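Local coordinates for protein ketosynthase (Streptomyces sp. MSC090213JE08, PDB 6KXD) that probably takes part in carbon-chain elongation as a component of the ishigamide ketosynthase/chain length factor of a highly reducing type II polyketide synthase, at residues 18-24 / 236-242. Residue numbers count along the deposited sequence, not the author numbering.
Sequences GTPVITG and FLVEQAE
Within the thiolase-fold core, strand 20-24 pairs antiparallel with strand 236-240, the axes 4.5 Å apart at 138°. V21/E239 is a regular hydrogen-bonded pair (V21 N to E239 O and E239 N to V21 O, both 2.8 Å); P20/Q240 and I22/V238 are non-hydrogen-bonded pairs. A beta bulge follows: T23 and G24 both lie opposite L237, with T23 N to L237 O and L237 N to G24 O each 2.8 Å, and T23 psi falls to 4°. Beyond the ladder, A241 N reaches T19 O at 2.9 Å.

I22 (m,t) and V238 (t) share one face, where I22 CG1 lies 4.2 Å from V238 CG2; I22 CG2 lies 4.1 Å from CD1 of F236 (m). Helix 332-344 covers I22 and F236, while helix 180-193 meets P20 and V238; P20 CB is 3.6 Å from V238 CG1. V21 (m) and E239 (m,t) occupy the other face. V21 CG1 packs 3.7 Å from A241 CB. E239 OE2 accepts a hydrogen bond from E245 N; with T23 in rotamer p, its OG1 donates a hydrogen bond to E239 OE1, 2.7 Å away.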
ATOM      1  N   GLY B  18      17.845  18.896  -3.374  1.00 88.96           N
ATOM      2  CA  GLY B  18      16.780  17.886  -3.492  1.00 81.67           C
ATOM      3  C   GLY B  18      16.021  17.628  -2.191  1.00 74.19           C
ATOM      4  O   GLY B  18      15.429  16.565  -2.044  1.00 79.13           O
ATOM      5  N   THR B  19      16.023  18.584  -1.249  1.00 62.69           N
ATOM      6  CA  THR B  19      15.188  18.477  -0.046  1.00 62.60           C
ATOM      7  C   THR B  19      13.737  18.708  -0.451  1.00 51.77           C
ATOM      8  O   THR B  19      13.401  19.671  -1.143  1.00 47.63           O
ATOM      9  CB  THR B  19      15.586  19.441   1.081  1.00 57.95           C
ATOM     10  OG1 THR B  19      16.838  19.023   1.629  1.00 58.88           O
ATOM     11  CG2 THR B  19      14.555  19.489   2.185  1.00 56.27           C
ATOM     12  N   PRO B  20      12.811  17.817  -0.053  1.00 48.37           N
ATOM     13  CA  PRO B  20      11.407  18.057  -0.358  1.00 46.44           C
ATOM     14  C   PRO B  20      10.846  19.194   0.498  1.00 39.01           C
ATOM     15  O   PRO B  20      11.197  19.341   1.670  1.00 42.39           O
ATOM     16  CB  PRO B  20      10.740  16.701  -0.119  1.00 43.76           C
ATOM     17  CG  PRO B  20      11.648  15.979   0.832  1.00 48.76           C
ATOM     18  CD  PRO B  20      13.049  16.536   0.632  1.00 48.16           C
ATOM     19  N   VAL B  21       9.971  19.971  -0.123  1.00 40.51           N
ATOM     20  CA  VAL B  21       9.302  21.031   0.474  1.00 39.30           C
ATOM     21  C   VAL B  21       7.822  20.817   0.255  1.00 40.07           C
ATOM     22  O   VAL B  21       7.400  20.410  -0.820  1.00 42.36           O
ATOM     23  CB  VAL B  21       9.771  22.404  -0.049  1.00 41.30           C
ATOM     24  CG1 VAL B  21      11.213  22.645   0.369  1.00 40.99           C
ATOM     25  CG2 VAL B  21       9.627  22.572  -1.543  1.00 46.01           C
ATOM     26  N   ILE B  22       7.065  21.136   1.301  1.00 38.59           N
ATOM     27  CA  ILE B  22       5.676  21.223   1.172  1.00 39.91           C
ATOM     28  C   ILE B  22       5.330  22.639   0.707  1.00 40.45           C
ATOM     29  O   ILE B  22       5.664  23.593   1.404  1.00 39.09           O
ATOM     30  CB  ILE B  22       5.008  20.924   2.504  1.00 35.99           C
ATOM     31  CG1 ILE B  22       5.299  19.495   2.964  1.00 36.81           C
ATOM     32  CG2 ILE B  22       3.544  21.230   2.385  1.00 35.86           C
ATOM     33  CD1 ILE B  22       4.759  19.219   4.366  1.00 42.78           C
ATOM     34  N   THR B  23       4.594  22.748  -0.398  1.00 39.99           N
ATOM     35  CA  THR B  23       4.251  24.076  -0.980  1.00 40.58           C
ATOM     36  C   THR B  23       2.756  24.316  -0.950  1.00 44.94           C
ATOM     37  O   THR B  23       2.289  25.382  -1.367  1.00 43.35           O
ATOM     38  CB  THR B  23       4.813  24.189  -2.397  1.00 42.28           C
ATOM     39  OG1 THR B  23       4.083  23.219  -3.146  1.00 40.76           O
ATOM     40  CG2 THR B  23       6.297  23.925  -2.436  1.00 43.78           C
ATOM     41  N   GLY B  24       2.005  23.384  -0.357  1.00 38.13           N
ATOM     42  CA  GLY B  24       0.597  23.544  -0.257  1.00 42.17           C
ATOM     43  C   GLY B  24      -0.006  22.405   0.551  1.00 34.90           C
ATOM     44  O   GLY B  24       0.615  21.363   0.664  1.00 36.83           O
ATOM     45  N   PHE B 236      -0.840  17.162   1.064  1.00 35.96           N
ATOM     46  CA  PHE B 236       0.265  18.071   0.858  1.00 36.12           C
ATOM     47  C   PHE B 236       0.726  18.020  -0.578  1.00 38.90           C
ATOM     48  O   PHE B 236       0.773  16.943  -1.199  1.00 36.33           O
ATOM     49  CB  PHE B 236       1.435  17.713   1.764  1.00 36.13           C
ATOM     50  CG  PHE B 236       0.937  17.578   3.155  1.00 35.69           C
ATOM     51  CD1 PHE B 236       0.615  18.722   3.890  1.00 36.98           C
ATOM     52  CD2 PHE B 236       0.688  16.328   3.678  1.00 36.45           C
ATOM     53  CE1 PHE B 236       0.107  18.599   5.168  1.00 37.32           C
ATOM     54  CE2 PHE B 236       0.107  16.205   4.928  1.00 39.08           C
ATOM     55  CZ  PHE B 236      -0.181  17.349   5.664  1.00 42.83           C
ATOM     56  N   LEU B 237       1.063  19.201  -1.101  1.00 34.74           N
ATOM     57  CA  LEU B 237       1.752  19.253  -2.342  1.00 38.72           C
ATOM     58  C   LEU B 237       3.240  19.333  -1.998  1.00 36.44           C
ATOM     59  O   LEU B 237       3.665  20.268  -1.282  1.00 39.63           O
ATOM     60  CB  LEU B 237       1.218  20.458  -3.130  1.00 39.33           C
ATOM     61  CG  LEU B 237       1.574  20.442  -4.621  1.00 43.96           C
ATOM     62  CD1 LEU B 237       3.053  20.471  -4.828  1.00 45.83           C
ATOM     63  CD2 LEU B 237       1.004  19.208  -5.291  1.00 45.99           C
ATOM     64  N   VAL B 238       4.021  18.343  -2.407  1.00 35.24           N
ATOM     65  CA  VAL B 238       5.448  18.276  -2.162  1.00 35.52           C
ATOM     66  C   VAL B 238       6.227  18.459  -3.470  1.00 38.02           C
ATOM     67  O   VAL B 238       5.910  17.857  -4.486  1.00 37.17           O
ATOM     68  CB  VAL B 238       5.826  16.939  -1.487  1.00 40.18           C
ATOM     69  CG1 VAL B 238       7.310  16.813  -1.232  1.00 43.63           C
ATOM     70  CG2 VAL B 238       5.026  16.771  -0.194  1.00 42.62           C
ATOM     71  N   GLU B 239       7.277  19.267  -3.404  1.00 41.91           N
ATOM     72  CA  GLU B 239       8.150  19.570  -4.553  1.00 43.27           C
ATOM     73  C   GLU B 239       9.600  19.501  -4.080  1.00 46.01           C
ATOM     74  O   GLU B 239       9.863  19.408  -2.878  1.00 44.57           O
ATOM     75  CB  GLU B 239       7.846  20.969  -5.099  1.00 43.40           C
ATOM     76  CG  GLU B 239       6.383  21.284  -5.158  1.00 46.16           C
ATOM     77  CD  GLU B 239       6.073  22.500  -5.993  1.00 44.42           C
ATOM     78  OE1 GLU B 239       5.220  23.288  -5.581  1.00 46.11           O
ATOM     79  OE2 GLU B 239       6.716  22.631  -7.077  1.00 47.86           O
ATOM     80  N   GLN B 240      10.527  19.513  -5.037  1.00 49.05           N
ATOM     81  CA  GLN B 240      11.948  19.607  -4.756  1.00 51.55           C
ATOM     82  C   GLN B 240      12.242  21.087  -4.531  1.00 45.55           C
ATOM     83  O   GLN B 240      11.677  21.962  -5.232  1.00 46.77           O
ATOM     84  CB  GLN B 240      12.755  19.008  -5.909  1.00 54.80           C
ATOM     85  CG  GLN B 240      12.317  17.611  -6.306  1.00 65.39           C
ATOM     86  CD  GLN B 240      13.244  16.549  -5.776  1.00 73.20           C
ATOM     87  OE1 GLN B 240      13.290  16.247  -4.579  1.00 81.55           O
ATOM     88  NE2 GLN B 240      13.990  15.970  -6.696  1.00 66.19           N
ATOM     89  N   ALA B 241      13.058  21.378  -3.520  1.00 48.91           N
ATOM     90  CA  ALA B 241      13.203  22.769  -3.079  1.00 47.75           C
ATOM     91  C   ALA B 241      13.688  23.622  -4.271  1.00 49.16           C
ATOM     92  O   ALA B 241      13.063  24.636  -4.606  1.00 52.50           O
ATOM     93  CB  ALA B 241      14.133  22.817  -1.890  1.00 50.25           C
ATOM     94  N   GLU B 242      14.670  23.097  -5.001  1.00 61.22           N
ATOM     95  CA  GLU B 242      15.238  23.758  -6.209  1.00 73.63           C
ATOM     96  C   GLU B 242      14.112  24.189  -7.153  1.00 75.43           C
ATOM     97  O   GLU B 242      14.040  25.362  -7.575  1.00 71.54           O
ATOM     98  CB  GLU B 242      16.150  22.840  -7.030  1.00 76.36           C
ATOM     99  CG  GLU B 242      17.127  22.021  -6.213  1.00 86.54           C
ATOM    100  CD  GLU B 242      16.598  20.659  -5.800  1.00 99.20           C
ATOM    101  OE1 GLU B 242      16.207  19.863  -6.688  1.00 97.67           O
ATOM    102  OE2 GLU B 242      16.561  20.406  -4.585  1.00102.25           O
TER